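Local coordinates for AlgX/AlgJ SGNH hydrolase-like domain-containing protein (Eubacterium siraeum, PDB 4NZK), which is of unknown function but belongs to the DHHW family of the SGNH hydrolase clan, and may therefore act as a hydrolase, at residues A[282-290]-A[305-313]; A[222-230]-A[294-302]. All blocks are in the same frame, centred on the assembly; numbering follows the deposited sequence. Where two conformers were deposited one is given.

Contact 1: residues A[282-290]-A[305-313]. With EDO (1,2-ethanediol), chain B.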
ATOM      1  N   LYS A 282      -4.951  -1.138  18.527  1.00 13.52           N
ATOM      2  CA  LYS A 282      -3.563  -1.403  18.174  1.00 12.47           C
ATOM      3  C   LYS A 282      -3.551  -2.196  16.883  1.00 14.89           C
ATOM      4  O   LYS A 282      -4.002  -3.331  16.850  1.00 14.44           O
ATOM      5  CB  LYS A 282      -2.836  -2.134  19.317  1.00 12.53           C
ATOM      6  CG  LYS A 282      -2.816  -1.320  20.615  1.00 14.24           C
ATOM      7  CD  LYS A 282      -2.115  -2.034  21.752  1.00 19.53           C
ATOM      8  CE  LYS A 282      -2.147  -1.194  23.014  1.00 24.76           C
ATOM      9  NZ  LYS A 282      -1.359  -1.845  24.090  1.00 33.43           N
ATOM     10  N   LEU A 283      -3.026  -1.576  15.838  1.00 12.79           N
ATOM     11  CA  LEU A 283      -3.098  -2.098  14.485  1.00 12.28           C
ATOM     12  C   LEU A 283      -1.760  -2.668  14.077  1.00 13.25           C
ATOM     13  O   LEU A 283      -0.706  -2.063  14.317  1.00 13.76           O
ATOM     14  CB  LEU A 283      -3.439  -0.940  13.525  1.00 11.99           C
ATOM     15  CG  LEU A 283      -3.465  -1.232  12.033  1.00 13.45           C
ATOM     16  CD1 LEU A 283      -4.573  -2.214  11.719  1.00 14.32           C
ATOM     17  CD2 LEU A 283      -3.622   0.076  11.273  1.00 12.47           C
ATOM     18  N   CYS A 284      -1.795  -3.823  13.442  1.00 12.00           N
ATOM     19  CA  CYS A 284      -0.616  -4.325  12.749  1.00 12.16           C
ATOM     20  C   CYS A 284      -0.961  -4.387  11.265  1.00 13.14           C
ATOM     21  O   CYS A 284      -2.017  -4.905  10.885  1.00 13.65           O
ATOM     22  CB  CYS A 284      -0.274  -5.721  13.252  1.00 14.83           C
ATOM     23  SG  CYS A 284       1.277  -6.354  12.621  1.00 20.57           S
ATOM     24  N   ILE A 285      -0.089  -3.821  10.442  1.00 12.97           N
ATOM     25  CA  ILE A 285      -0.253  -3.820   8.999  1.00 11.85           C
ATOM     26  C   ILE A 285       0.777  -4.759   8.395  1.00 13.76           C
ATOM     27  O   ILE A 285       1.968  -4.684   8.708  1.00 17.33           O
ATOM     28  CB  ILE A 285      -0.032  -2.437   8.386  1.00 17.03           C
ATOM     29  CG1 ILE A 285      -0.921  -1.407   9.052  1.00 19.26           C
ATOM     30  CG2 ILE A 285      -0.274  -2.462   6.888  1.00 16.98           C
ATOM     31  CD1 ILE A 285      -0.385  -0.013   8.883  1.00 22.03           C
ATOM     32  N   PHE A 286       0.301  -5.673   7.580  1.00 12.01           N
ATOM     33  CA  PHE A 286       1.138  -6.546   6.796  1.00 13.02           C
ATOM     34  C   PHE A 286       0.921  -6.156   5.361  1.00 12.69           C
ATOM     35  O   PHE A 286      -0.166  -6.279   4.826  1.00 12.31           O
ATOM     36  CB  PHE A 286       0.778  -8.001   7.016  1.00 11.92           C
ATOM     37  CG  PHE A 286       1.158  -8.503   8.382  1.00 13.45           C
ATOM     38  CD1 PHE A 286       2.485  -8.593   8.758  1.00 15.89           C
ATOM     39  CD2 PHE A 286       0.171  -8.909   9.271  1.00 15.02           C
ATOM     40  CE1 PHE A 286       2.819  -9.060  10.012  1.00 16.37           C
ATOM     41  CE2 PHE A 286       0.514  -9.354  10.534  1.00 16.36           C
ATOM     42  CZ  PHE A 286       1.837  -9.424  10.882  1.00 15.57           C
ATOM     43  N   LYS A 287       1.971  -5.646   4.739  1.00 10.91           N
ATOM     44  CA  LYS A 287       1.810  -4.983   3.458  1.00 10.82           C
ATOM     45  C   LYS A 287       2.891  -5.299   2.442  1.00 12.57           C
ATOM     46  O   LYS A 287       3.901  -5.918   2.753  1.00 13.28           O
ATOM     47  CB  LYS A 287       1.749  -3.451   3.716  1.00 12.38           C
ATOM     48  CG  LYS A 287       2.857  -2.843   4.592  1.00 16.28           C
ATOM     49  CD  LYS A 287       4.167  -2.726   3.872  1.00 18.15           C
ATOM     50  CE  LYS A 287       5.254  -2.074   4.701  1.00 18.16           C
ATOM     51  NZ  LYS A 287       6.461  -1.903   3.845  1.00 17.15           N
ATOM     52  N   ASP A 288       2.612  -4.899   1.210  1.00 11.33           N
ATOM     53  CA  ASP A 288       3.634  -4.702   0.193  1.00 11.74           C
ATOM     54  C   ASP A 288       3.856  -3.174   0.109  1.00 11.55           C
ATOM     55  O   ASP A 288       3.319  -2.407   0.921  1.00 13.30           O
ATOM     56  CB  ASP A 288       3.234  -5.312  -1.147  1.00 12.99           C
ATOM     57  CG  ASP A 288       2.187  -4.474  -1.915  1.00 12.91           C
ATOM     58  OD1 ASP A 288       1.677  -3.445  -1.373  1.00 13.87           O
ATOM     59  OD2 ASP A 288       1.854  -4.839  -3.100  1.00 16.11           O
ATOM     60  N   SER A 289       4.630  -2.697  -0.852  1.00 13.02           N
ATOM     61  CA  SER A 289       4.979  -1.299  -0.821  1.00 12.07           C
ATOM     62  C   SER A 289       3.817  -0.314  -1.006  1.00 11.60           C
ATOM     63  O   SER A 289       3.937   0.852  -0.590  1.00 12.42           O
ATOM     64  CB  SER A 289       6.117  -0.981  -1.788  1.00 18.21           C
ATOM     65  OG  SER A 289       5.764  -1.266  -3.119  1.00 19.85           O
ATOM     66  N   TYR A 290       2.667  -0.762  -1.542  1.00 11.71           N
ATOM     67  CA  TYR A 290       1.499   0.138  -1.614  1.00 12.61           C
ATOM     68  C   TYR A 290       1.086   0.568  -0.211  1.00 11.89           C
ATOM     69  O   TYR A 290       0.628   1.696   0.018  1.00 12.10           O
ATOM     70  CB  TYR A 290       0.306  -0.554  -2.305  1.00 11.96           C
ATOM     71  CG  TYR A 290       0.126  -0.152  -3.722  1.00 12.29           C
ATOM     72  CD1 TYR A 290       1.090  -0.404  -4.675  1.00 12.69           C
ATOM     73  CD2 TYR A 290      -1.019   0.514  -4.124  1.00 11.08           C
ATOM     74  CE1 TYR A 290       0.924   0.015  -5.984  1.00 11.92           C
ATOM     75  CE2 TYR A 290      -1.181   0.940  -5.424  1.00 11.95           C
ATOM     76  CZ  TYR A 290      -0.209   0.700  -6.343  1.00 12.54           C
ATOM     77  OH  TYR A 290      -0.395   1.147  -7.621  1.00 13.39           O
ATOM     78  N   ILE A 305       0.505   1.502  16.018  1.00 13.42           N
ATOM     79  CA  ILE A 305       0.560   0.937  14.690  1.00 12.93           C
ATOM     80  C   ILE A 305       1.877   0.232  14.506  1.00 13.54           C
ATOM     81  O   ILE A 305       2.927   0.826  14.708  1.00 16.12           O
ATOM     82  CB  ILE A 305       0.374   1.996  13.587  1.00 12.15           C
ATOM     83  CG1 ILE A 305      -0.951   2.758  13.764  1.00 15.22           C
ATOM     84  CG2 ILE A 305       0.371   1.351  12.211  1.00 16.48           C
ATOM     85  CD1 ILE A 305      -0.891   4.165  13.261  1.00 20.95           C
ATOM     86  N   TYR A 306       1.812  -1.021  14.092  1.00 12.76           N
ATOM     87  CA  TYR A 306       3.013  -1.784  13.736  1.00 12.99           C
ATOM     88  C   TYR A 306       2.989  -2.006  12.231  1.00 13.71           C
ATOM     89  O   TYR A 306       2.022  -2.495  11.695  1.00 16.36           O
ATOM     90  CB  TYR A 306       3.052  -3.135  14.460  1.00 13.74           C
ATOM     91  CG  TYR A 306       3.151  -3.004  15.963  1.00 12.99           C
ATOM     92  CD1 TYR A 306       2.049  -2.629  16.710  1.00 16.55           C
ATOM     93  CD2 TYR A 306       4.330  -3.291  16.631  1.00 19.14           C
ATOM     94  CE1 TYR A 306       2.126  -2.497  18.086  1.00 17.65           C
ATOM     95  CE2 TYR A 306       4.409  -3.177  18.017  1.00 19.56           C
ATOM     96  CZ  TYR A 306       3.299  -2.793  18.728  1.00 20.73           C
ATOM     97  OH  TYR A 306       3.382  -2.654  20.091  1.00 24.37           O
ATOM     98  N   VAL A 307       4.078  -1.644  11.577  1.00 12.45           N
ATOM     99  CA  VAL A 307       4.160  -1.677  10.128  1.00 13.26           C
ATOM    100  C   VAL A 307       5.179  -2.742   9.740  1.00 12.98           C
ATOM    101  O   VAL A 307       6.375  -2.620  10.047  1.00 14.56           O
ATOM    102  CB  VAL A 307       4.573  -0.338   9.507  1.00 13.94           C
ATOM    103  CG1 VAL A 307       4.391  -0.399   7.992  1.00 16.83           C
ATOM    104  CG2 VAL A 307       3.776   0.806  10.086  1.00 13.92           C
ATOM    105  N   CYS A 308       4.682  -3.774   9.073  1.00 13.16           N
ATOM    106  CA  CYS A 308       5.467  -4.927   8.675  1.00 14.65           C
ATOM    107  C   CYS A 308       5.276  -5.241   7.203  1.00 15.23           C
ATOM    108  O   CYS A 308       4.191  -5.107   6.671  1.00 18.03           O
ATOM    109  CB  CYS A 308       4.978  -6.135   9.454  1.00 18.04           C
ATOM    110  SG  CYS A 308       4.950  -5.948  11.266  1.00 19.39           S
ATOM    111  N   ASP A 309       6.343  -5.686   6.559  1.00 14.23           N
ATOM    112  CA  ASP A 309       6.312  -6.042   5.156  1.00 14.16           C
ATOM    113  C   ASP A 309       6.313  -7.566   5.028  1.00 15.06           C
ATOM    114  O   ASP A 309       7.160  -8.242   5.605  1.00 17.26           O
ATOM    115  CB  ASP A 309       7.530  -5.486   4.420  1.00 14.54           C
ATOM    116  CG  ASP A 309       7.314  -5.465   2.918  1.00 19.35           C
ATOM    117  OD1 ASP A 309       7.315  -6.577   2.305  1.00 19.65           O
ATOM    118  OD2 ASP A 309       7.152  -4.339   2.364  1.00 20.30           O
ATOM    119  N   ILE A 310       5.398  -8.100   4.221  1.00 15.71           N
ATOM    120  CA  ILE A 310       5.296  -9.551   4.046  1.00 14.77           C
ATOM    121  C   ILE A 310       6.544 -10.198   3.442  1.00 16.60           C
ATOM    122  O   ILE A 310       6.715 -11.396   3.552  1.00 17.60           O
ATOM    123  CB  ILE A 310       4.072  -9.909   3.185  1.00 17.00           C
ATOM    124  CG1 ILE A 310       4.230  -9.357   1.757  1.00 21.28           C
ATOM    125  CG2 ILE A 310       2.792  -9.383   3.826  1.00 18.64           C
ATOM    126  CD1 ILE A 310       3.049  -9.598   0.864  1.00 26.79           C
ATOM    127  N   ARG A 311       7.398  -9.404   2.796  1.00 13.67           N
ATOM    128  CA  ARG A 311       8.650  -9.898   2.220  1.00 17.00           C
ATOM    129  C   ARG A 311       9.825  -9.978   3.221  1.00 17.27           C
ATOM    130  O   ARG A 311      10.768 -10.718   2.993  1.00 17.89           O
ATOM    131  CB  ARG A 311       9.054  -9.001   1.046  1.00 16.40           C
ATOM    132  CG  ARG A 311       8.029  -8.986  -0.070  1.00 23.06           C
ATOM    133  CD  ARG A 311       8.226  -7.801  -0.997  1.00 27.02           C
ATOM    134  NE  ARG A 311       7.843  -6.526  -0.374  1.00 23.36           N
ATOM    135  CZ  ARG A 311       8.132  -5.339  -0.913  1.00 27.38           C
ATOM    136  NH1 ARG A 311       8.793  -5.284  -2.078  1.00 38.42           N
ATOM    137  NH2 ARG A 311       7.776  -4.211  -0.292  1.00 23.61           N
ATOM    138  N   TYR A 312       9.734  -9.219   4.321  1.00 15.64           N
ATOM    139  CA  TYR A 312      10.856  -8.982   5.245  1.00 15.42           C
ATOM    140  C   TYR A 312      10.361  -9.072   6.692  1.00 18.17           C
ATOM    141  O   TYR A 312      10.147  -8.069   7.393  1.00 19.41           O
ATOM    142  CB  TYR A 312      11.460  -7.597   5.019  1.00 18.33           C
ATOM    143  CG  TYR A 312      11.729  -7.280   3.580  1.00 16.80           C
ATOM    144  CD1 TYR A 312      12.688  -7.946   2.884  1.00 23.81           C
ATOM    145  CD2 TYR A 312      10.987  -6.331   2.920  1.00 19.02           C
ATOM    146  CE1 TYR A 312      12.922  -7.640   1.569  1.00 22.58           C
ATOM    147  CE2 TYR A 312      11.193  -6.022   1.582  1.00 21.90           C
ATOM    148  CZ  TYR A 312      12.172  -6.685   0.907  1.00 23.97           C
ATOM    149  OH  TYR A 312      12.413  -6.425  -0.427  1.00 33.50           O
ATOM    150  N   PHE A 313      10.168 -10.276   7.148  1.00 18.34           N
ATOM    151  CA  PHE A 313       9.588 -10.488   8.455  1.00 18.19           C
ATOM    152  C   PHE A 313      10.145 -11.777   8.962  1.00 16.68           C
ATOM    153  O   PHE A 313       9.874 -12.839   8.404  1.00 19.23           O
ATOM    154  CB  PHE A 313       8.077 -10.562   8.346  1.00 17.32           C
ATOM    155  CG  PHE A 313       7.370 -10.595   9.686  1.00 15.95           C
ATOM    156  CD1 PHE A 313       7.138  -9.406  10.377  1.00 15.15           C
ATOM    157  CD2 PHE A 313       6.898 -11.776  10.226  1.00 17.28           C
ATOM    158  CE1 PHE A 313       6.485  -9.404  11.589  1.00 16.67           C
ATOM    159  CE2 PHE A 313       6.255 -11.782  11.454  1.00 16.86           C
ATOM    160  CZ  PHE A 313       6.023 -10.581  12.125  1.00 16.37           C
TER
HETATM  161  C1  EDO B 401       8.308  -0.145   6.731  1.00 27.03           C
HETATM  162  O1  EDO B 401       7.854   0.132   5.416  1.00 21.77           O
HETATM  163  C2  EDO B 401       7.990  -1.581   7.188  1.00 19.72           C
HETATM  164  O2  EDO B 401       8.194  -2.507   6.127  1.00 24.52           O

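Contact 2: residues A[222-230]-A[294-302]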
ATOM      1  N   TYR A 222       2.318  14.789  -0.437  1.00 12.84           N
ATOM      2  CA  TYR A 222       2.058  13.969   0.748  1.00 11.48           C
ATOM      3  C   TYR A 222       1.585  14.831   1.907  1.00 12.24           C
ATOM      4  O   TYR A 222       1.510  16.064   1.790  1.00 14.30           O
ATOM      5  CB  TYR A 222       3.256  13.110   1.116  1.00 13.61           C
ATOM      6  CG  TYR A 222       4.484  13.834   1.639  1.00 13.34           C
ATOM      7  CD1 TYR A 222       5.396  14.411   0.769  1.00 15.44           C
ATOM      8  CD2 TYR A 222       4.745  13.876   3.006  1.00 14.97           C
ATOM      9  CE1 TYR A 222       6.536  15.033   1.250  1.00 20.33           C
ATOM     10  CE2 TYR A 222       5.878  14.476   3.507  1.00 17.94           C
ATOM     11  CZ  TYR A 222       6.785  15.060   2.621  1.00 19.56           C
ATOM     12  OH  TYR A 222       7.943  15.686   3.088  1.00 23.71           O
ATOM     13  N   TYR A 223       1.202  14.181   2.989  1.00 11.61           N
ATOM     14  CA  TYR A 223       0.427  14.821   4.034  1.00 12.29           C
ATOM     15  C   TYR A 223       0.853  14.343   5.405  1.00 15.09           C
ATOM     16  O   TYR A 223       0.938  13.132   5.663  1.00 14.09           O
ATOM     17  CB  TYR A 223      -1.095  14.506   3.853  1.00 13.04           C
ATOM     18  CG  TYR A 223      -1.575  14.676   2.434  1.00 11.01           C
ATOM     19  CD1 TYR A 223      -1.975  15.901   1.928  1.00 13.86           C
ATOM     20  CD2 TYR A 223      -1.568  13.583   1.569  1.00 13.65           C
ATOM     21  CE1 TYR A 223      -2.380  16.025   0.596  1.00 15.84           C
ATOM     22  CE2 TYR A 223      -1.983  13.688   0.262  1.00 13.75           C
ATOM     23  CZ  TYR A 223      -2.366  14.885  -0.235  1.00 13.93           C
ATOM     24  OH  TYR A 223      -2.726  14.924  -1.563  1.00 16.44           O
ATOM     25  N   ILE A 224       1.106  15.293   6.296  1.00 13.50           N
ATOM     26  CA  ILE A 224       1.541  14.952   7.643  1.00 13.81           C
ATOM     27  C   ILE A 224       0.358  15.143   8.588  1.00 13.25           C
ATOM     28  O   ILE A 224      -0.246  16.225   8.645  1.00 14.01           O
ATOM     29  CB  ILE A 224       2.722  15.887   8.042  1.00 17.67           C
ATOM     30  CG1 ILE A 224       3.898  15.738   7.052  1.00 21.06           C
ATOM     31  CG2 ILE A 224       3.176  15.595   9.472  1.00 18.68           C
ATOM     32  CD1 ILE A 224       4.989  16.742   7.282  1.00 24.65           C
ATOM     33  N   PRO A 225       0.038  14.115   9.371  1.00 13.65           N
ATOM     34  CA  PRO A 225      -1.158  14.215  10.199  1.00 13.72           C
ATOM     35  C   PRO A 225      -0.981  15.132  11.387  1.00 16.02           C
ATOM     36  O   PRO A 225       0.139  15.424  11.800  1.00 16.61           O
ATOM     37  CB  PRO A 225      -1.368  12.764  10.677  1.00 15.02           C
ATOM     38  CG  PRO A 225       0.011  12.148  10.671  1.00 15.58           C
ATOM     39  CD  PRO A 225       0.714  12.807   9.487  1.00 15.45           C
ATOM     40  N   SER A 226      -2.113  15.522  11.953  1.00 15.86           N
ATOM     41  CA  SER A 226      -2.152  16.472  13.069  1.00 16.96           C
ATOM     42  C   SER A 226      -1.907  15.841  14.444  1.00 16.46           C
ATOM     43  O   SER A 226      -1.484  16.520  15.357  1.00 20.68           O
ATOM     44  CB  SER A 226      -3.498  17.227  13.054  1.00 16.68           C
ATOM     45  OG  SER A 226      -4.591  16.357  13.355  1.00 18.90           O
ATOM     46  N   THR A 227      -2.158  14.542  14.579  1.00 17.17           N
ATOM     47  CA  THR A 227      -1.980  13.854  15.846  1.00 16.60           C
ATOM     48  C   THR A 227      -0.516  13.603  16.142  1.00 16.50           C
ATOM     49  O   THR A 227       0.244  13.162  15.266  1.00 17.02           O
ATOM     50  CB  THR A 227      -2.802  12.539  15.856  1.00 16.22           C
ATOM     51  OG1 THR A 227      -4.188  12.839  15.641  1.00 17.42           O
ATOM     52  CG2 THR A 227      -2.659  11.760  17.192  1.00 18.32           C
ATOM     53  N   ASP A 228      -0.104  13.880  17.382  1.00 16.16           N
ATOM     54  CA  ASP A 228       1.276  13.648  17.769  0.50 18.16           C
ATOM     55  C   ASP A 228       1.553  12.141  17.832  1.00 17.09           C
ATOM     56  O   ASP A 228       0.669  11.341  18.141  1.00 18.03           O
ATOM     57  CB  ASP A 228       1.598  14.334  19.110  0.50 19.97           C
ATOM     58  CG  ASP A 228       3.084  14.330  19.428  0.50 30.07           C
ATOM     59  OD1 ASP A 228       3.891  14.460  18.485  0.50 34.68           O
ATOM     60  OD2 ASP A 228       3.449  14.218  20.617  0.50 41.37           O
ATOM     61  N   TYR A 229       2.779  11.772  17.494  1.00 16.17           N
ATOM     62  CA  TYR A 229       3.191  10.359  17.533  1.00 15.96           C
ATOM     63  C   TYR A 229       4.728  10.270  17.671  1.00 13.70           C
ATOM     64  O   TYR A 229       5.459  11.267  17.498  1.00 18.27           O
ATOM     65  CB  TYR A 229       2.748   9.618  16.228  1.00 15.13           C
ATOM     66  CG  TYR A 229       3.616  10.001  15.038  1.00 14.05           C
ATOM     67  CD1 TYR A 229       3.338  11.117  14.270  1.00 16.76           C
ATOM     68  CD2 TYR A 229       4.771   9.299  14.755  1.00 16.16           C
ATOM     69  CE1 TYR A 229       4.156  11.492  13.213  1.00 15.76           C
ATOM     70  CE2 TYR A 229       5.619   9.670  13.713  1.00 17.36           C
ATOM     71  CZ  TYR A 229       5.315  10.766  12.931  1.00 16.15           C
ATOM     72  OH  TYR A 229       6.180  11.154  11.926  1.00 18.44           O
ATOM     73  N   THR A 230       5.187   9.068  18.026  1.00 15.77           N
ATOM     74  CA  THR A 230       6.603   8.722  18.053  0.50 17.07           C
ATOM     75  C   THR A 230       6.776   7.368  17.367  1.00 16.94           C
ATOM     76  O   THR A 230       6.046   6.435  17.677  1.00 18.38           O
ATOM     77  CB  THR A 230       7.162   8.579  19.477  0.50 19.34           C
ATOM     78  OG1 THR A 230       6.661   9.627  20.320  0.50 24.90           O
ATOM     79  CG2 THR A 230       8.676   8.588  19.426  0.50 14.92           C
ATOM     80  N   GLU A 294      -0.242   4.328   3.068  1.00 12.44           N
ATOM     81  CA  GLU A 294      -1.448   4.336   3.912  1.00 12.68           C
ATOM     82  C   GLU A 294      -1.122   4.752   5.336  1.00 12.24           C
ATOM     83  O   GLU A 294      -1.948   5.316   6.012  1.00 12.82           O
ATOM     84  CB  GLU A 294      -2.111   2.953   3.970  1.00 11.99           C
ATOM     85  CG  GLU A 294      -2.584   2.434   2.618  1.00 13.26           C
ATOM     86  CD  GLU A 294      -3.163   1.014   2.656  1.00 16.18           C
ATOM     87  OE1 GLU A 294      -3.730   0.626   3.692  1.00 17.15           O
ATOM     88  OE2 GLU A 294      -3.070   0.286   1.612  1.00 16.18           O
ATOM     89  N   VAL A 295       0.098   4.470   5.782  1.00 11.81           N
ATOM     90  CA  VAL A 295       0.451   4.605   7.207  1.00 11.83           C
ATOM     91  C   VAL A 295       0.203   5.982   7.797  1.00 12.96           C
ATOM     92  O   VAL A 295      -0.387   6.067   8.891  1.00 13.39           O
ATOM     93  CB  VAL A 295       1.887   4.095   7.484  1.00 14.22           C
ATOM     94  CG1 VAL A 295       2.293   4.341   8.924  1.00 17.68           C
ATOM     95  CG2 VAL A 295       1.972   2.600   7.174  1.00 15.24           C
ATOM     96  N   PRO A 296       0.582   7.065   7.080  1.00 12.68           N
ATOM     97  CA  PRO A 296       0.325   8.391   7.649  1.00 13.13           C
ATOM     98  C   PRO A 296      -1.150   8.640   8.003  1.00 13.05           C
ATOM     99  O   PRO A 296      -1.458   9.428   8.897  1.00 14.64           O
ATOM    100  CB  PRO A 296       0.786   9.336   6.522  1.00 15.60           C
ATOM    101  CG  PRO A 296       1.917   8.572   5.871  1.00 13.48           C
ATOM    102  CD  PRO A 296       1.366   7.160   5.833  1.00 13.15           C
ATOM    103  N   PHE A 297      -2.048   7.974   7.292  1.00 10.94           N
ATOM    104  CA  PHE A 297      -3.501   8.175   7.457  1.00 10.80           C
ATOM    105  C   PHE A 297      -4.103   7.335   8.551  1.00 13.36           C
ATOM    106  O   PHE A 297      -5.307   7.401   8.755  1.00 13.93           O
ATOM    107  CB  PHE A 297      -4.203   7.918   6.124  1.00 11.64           C
ATOM    108  CG  PHE A 297      -3.603   8.702   4.991  1.00 12.07           C
ATOM    109  CD1 PHE A 297      -3.574  10.094   5.044  1.00 13.76           C
ATOM    110  CD2 PHE A 297      -3.036   8.070   3.900  1.00 14.24           C
ATOM    111  CE1 PHE A 297      -3.006  10.849   4.023  1.00 13.64           C
ATOM    112  CE2 PHE A 297      -2.459   8.810   2.892  1.00 12.82           C
ATOM    113  CZ  PHE A 297      -2.442  10.196   2.942  1.00 15.50           C
ATOM    114  N   PHE A 298      -3.282   6.551   9.254  1.00 12.05           N
ATOM    115  CA  PHE A 298      -3.767   5.776  10.398  1.00 11.49           C
ATOM    116  C   PHE A 298      -3.412   6.377  11.752  1.00 12.39           C
ATOM    117  O   PHE A 298      -3.993   5.998  12.778  1.00 13.40           O
ATOM    118  CB  PHE A 298      -3.230   4.344  10.362  1.00 11.87           C
ATOM    119  CG  PHE A 298      -3.624   3.570   9.141  1.00 14.18           C
ATOM    120  CD1 PHE A 298      -4.853   3.730   8.559  1.00 14.97           C
ATOM    121  CD2 PHE A 298      -2.745   2.654   8.589  1.00 15.03           C
ATOM    122  CE1 PHE A 298      -5.218   2.966   7.458  1.00 17.72           C
ATOM    123  CE2 PHE A 298      -3.097   1.910   7.485  1.00 16.05           C
ATOM    124  CZ  PHE A 298      -4.322   2.068   6.925  1.00 16.13           C
ATOM    125  N   ILE A 299      -2.497   7.337  11.743  1.00 13.09           N
ATOM    126  CA  ILE A 299      -1.955   7.914  12.979  1.00 14.51           C
ATOM    127  C   ILE A 299      -3.031   8.570  13.842  1.00 15.02           C
ATOM    128  O   ILE A 299      -3.018   8.442  15.061  1.00 15.92           O
ATOM    129  CB  ILE A 299      -0.791   8.871  12.647  1.00 15.71           C
ATOM    130  CG1 ILE A 299       0.439   7.995  12.270  1.00 18.60           C
ATOM    131  CG2 ILE A 299      -0.482   9.784  13.826  1.00 16.45           C
ATOM    132  CD1 ILE A 299       1.622   8.719  11.704  1.00 20.59           C
ATOM    133  N   ASP A 300      -3.987   9.227  13.198  1.00 14.09           N
ATOM    134  CA  ASP A 300      -5.039   9.900  13.925  1.00 13.76           C
ATOM    135  C   ASP A 300      -6.020   8.888  14.559  1.00 13.75           C
ATOM    136  O   ASP A 300      -6.795   9.266  15.427  1.00 17.78           O
ATOM    137  CB  ASP A 300      -5.867  10.840  13.022  1.00 14.18           C
ATOM    138  CG  ASP A 300      -5.075  12.056  12.438  1.00 15.59           C
ATOM    139  OD1 ASP A 300      -4.141  12.602  13.082  1.00 18.20           O
ATOM    140  OD2 ASP A 300      -5.431  12.465  11.297  1.00 16.75           O
ATOM    141  N   SER A 301      -6.058   7.644  14.066  1.00 13.66           N
ATOM    142  CA  SER A 301      -7.142   6.693  14.378  1.00 11.82           C
ATOM    143  C   SER A 301      -6.805   5.539  15.325  1.00 13.17           C
ATOM    144  O   SER A 301      -7.726   4.870  15.796  1.00 15.80           O
ATOM    145  CB  SER A 301      -7.691   6.101  13.079  1.00 13.50           C
ATOM    146  OG  SER A 301      -8.398   7.066  12.305  1.00 14.92           O
ATOM    147  N   PHE A 302      -5.514   5.301  15.564  1.00 13.54           N
ATOM    148  CA  PHE A 302      -5.045   4.175  16.349  1.00 12.46           C
ATOM    149  C   PHE A 302      -4.058   4.627  17.398  1.00 14.80           C
ATOM    150  O   PHE A 302      -3.279   5.539  17.157  1.00 16.73           O
ATOM    151  CB  PHE A 302      -4.392   3.125  15.420  1.00 11.90           C
ATOM    152  CG  PHE A 302      -5.378   2.440  14.513  1.00 12.09           C
ATOM    153  CD1 PHE A 302      -6.032   1.305  14.952  1.00 12.87           C
ATOM    154  CD2 PHE A 302      -5.697   2.945  13.270  1.00 13.22           C
ATOM    155  CE1 PHE A 302      -6.998   0.681  14.175  1.00 14.97           C
ATOM    156  CE2 PHE A 302      -6.656   2.331  12.474  1.00 12.36           C
ATOM    157  CZ  PHE A 302      -7.307   1.179  12.923  1.00 13.53           C
TER
HETATM  158  O   HOH W   1      -4.797  15.055  10.951  1.00 15.59           O
HETATM  159  O   HOH W   2      -6.490  11.666  16.817  1.00 23.07           O

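Contact 1: residues A[282-290]-A[305-313]
D309 OD2 is gripped from both segments: K287 NZ reaches it across the contact at 2.9 Å, on the lone pair away from OD1, and R311 NH2, two residues on in its own turn, meets it at 2.7 Å on the syn side, tilted 21° from the carboxylate plane. R311 binds side-on, its NE closing on OD1 while its backbone N makes an Asx turn to that same oxygen. K287 gets there by a bend at chi2 (75°), which lays its chain over C308 O and brings CE to V307 CG1. NZ also lies within bonding distance of N292, D267 and both oxygens of a 1,2-ethanediol, probably from the crystallisation liquor, and shares its three N-H among them all. An alanine in place of D309 would probably leave R311 and K287 with D267 as their shared carboxylate and the turn less firmly fixed.

Behind these charges, 282-287 and 305-309 are adjacent parallel strands inside the mixed sheet, laddered from Y306 N to L283 O through I310 N to K287 O. Beside C284 and C308, the edge of F286 points into the face of F313 (planes at 89°). The chemistry thus joins an apolar strand pair to a largely buried salt-bridge network.

Contact 2: residues A[222-230]-A[294-302]
T227 turns OG1 beside its own backbone N (chi1 -59°), and D300 swings its carboxylate away from its carbonyl carbon (chi1 -65°); the two rotations turn OG1 and OD1 toward each other across the contact. T227 OG1 donates to D300 OD1 at 2.6 Å, arriving on the anti side but 30° out of the carboxylate plane. The backbone N of T227 reaches the same OD1 at 3.2 Å, nearly in line with the C-O bond. One aspartate oxygen therefore clasps the loop through two donors of a single residue. Water carries the grip further: one molecule accepts from S226 N and donates to D300 OD2, and a second donates to both T227 OG1 and D300 O.

Next to this polar clasp the packing is apolar. I299 lays CD1 over one face of the Y229 ring, 4.0 Å from its centroid, a CH-pi contact displaced slightly toward the rim. P225 wedges in beside it, with CG 3.9 Å from I299 CB and 3.6 Å from P296 O. Farther along, Y223 CD2 meets the edge of the F297 ring at CZ, 3.8 Å away and near that ring's plane.

The hydroxyl of Y229 is bound by the backbone of I250 and by S249. In the fold, the link between strands 218-224 and 229-234 is seated on the segment leading toward strand 304-309: I299 and Y229 both touch strand 270-275, while Y223 and F297 pack against helix 167-180, where F297 also meets Y171 edge-to-face.

The two contacts lie about 16 Å apart, centre to centre, and alternate along the chain: 222-230, 282-290, 294-302, then 305-313. Segment 294-302 is part of the connection between the two parallel strands of contact 1, and in contact 2 segment 222-230 packs against that connection. Both reach the mixed sheet, contact 1 through neighbouring inner strands and contact 2 through 229-234 at its edge, with 270-275 between them. They also touch directly, in apolar packing: F298 CD2 lies on I285 CD1 at 3.6 Å, and F302 CD1 on L283 CB at 3.7 Å. The parallel central strands, flanked by helices such as 167-180 and 317-323, are consistent with the alpha/beta fold of SGNH hydrolases.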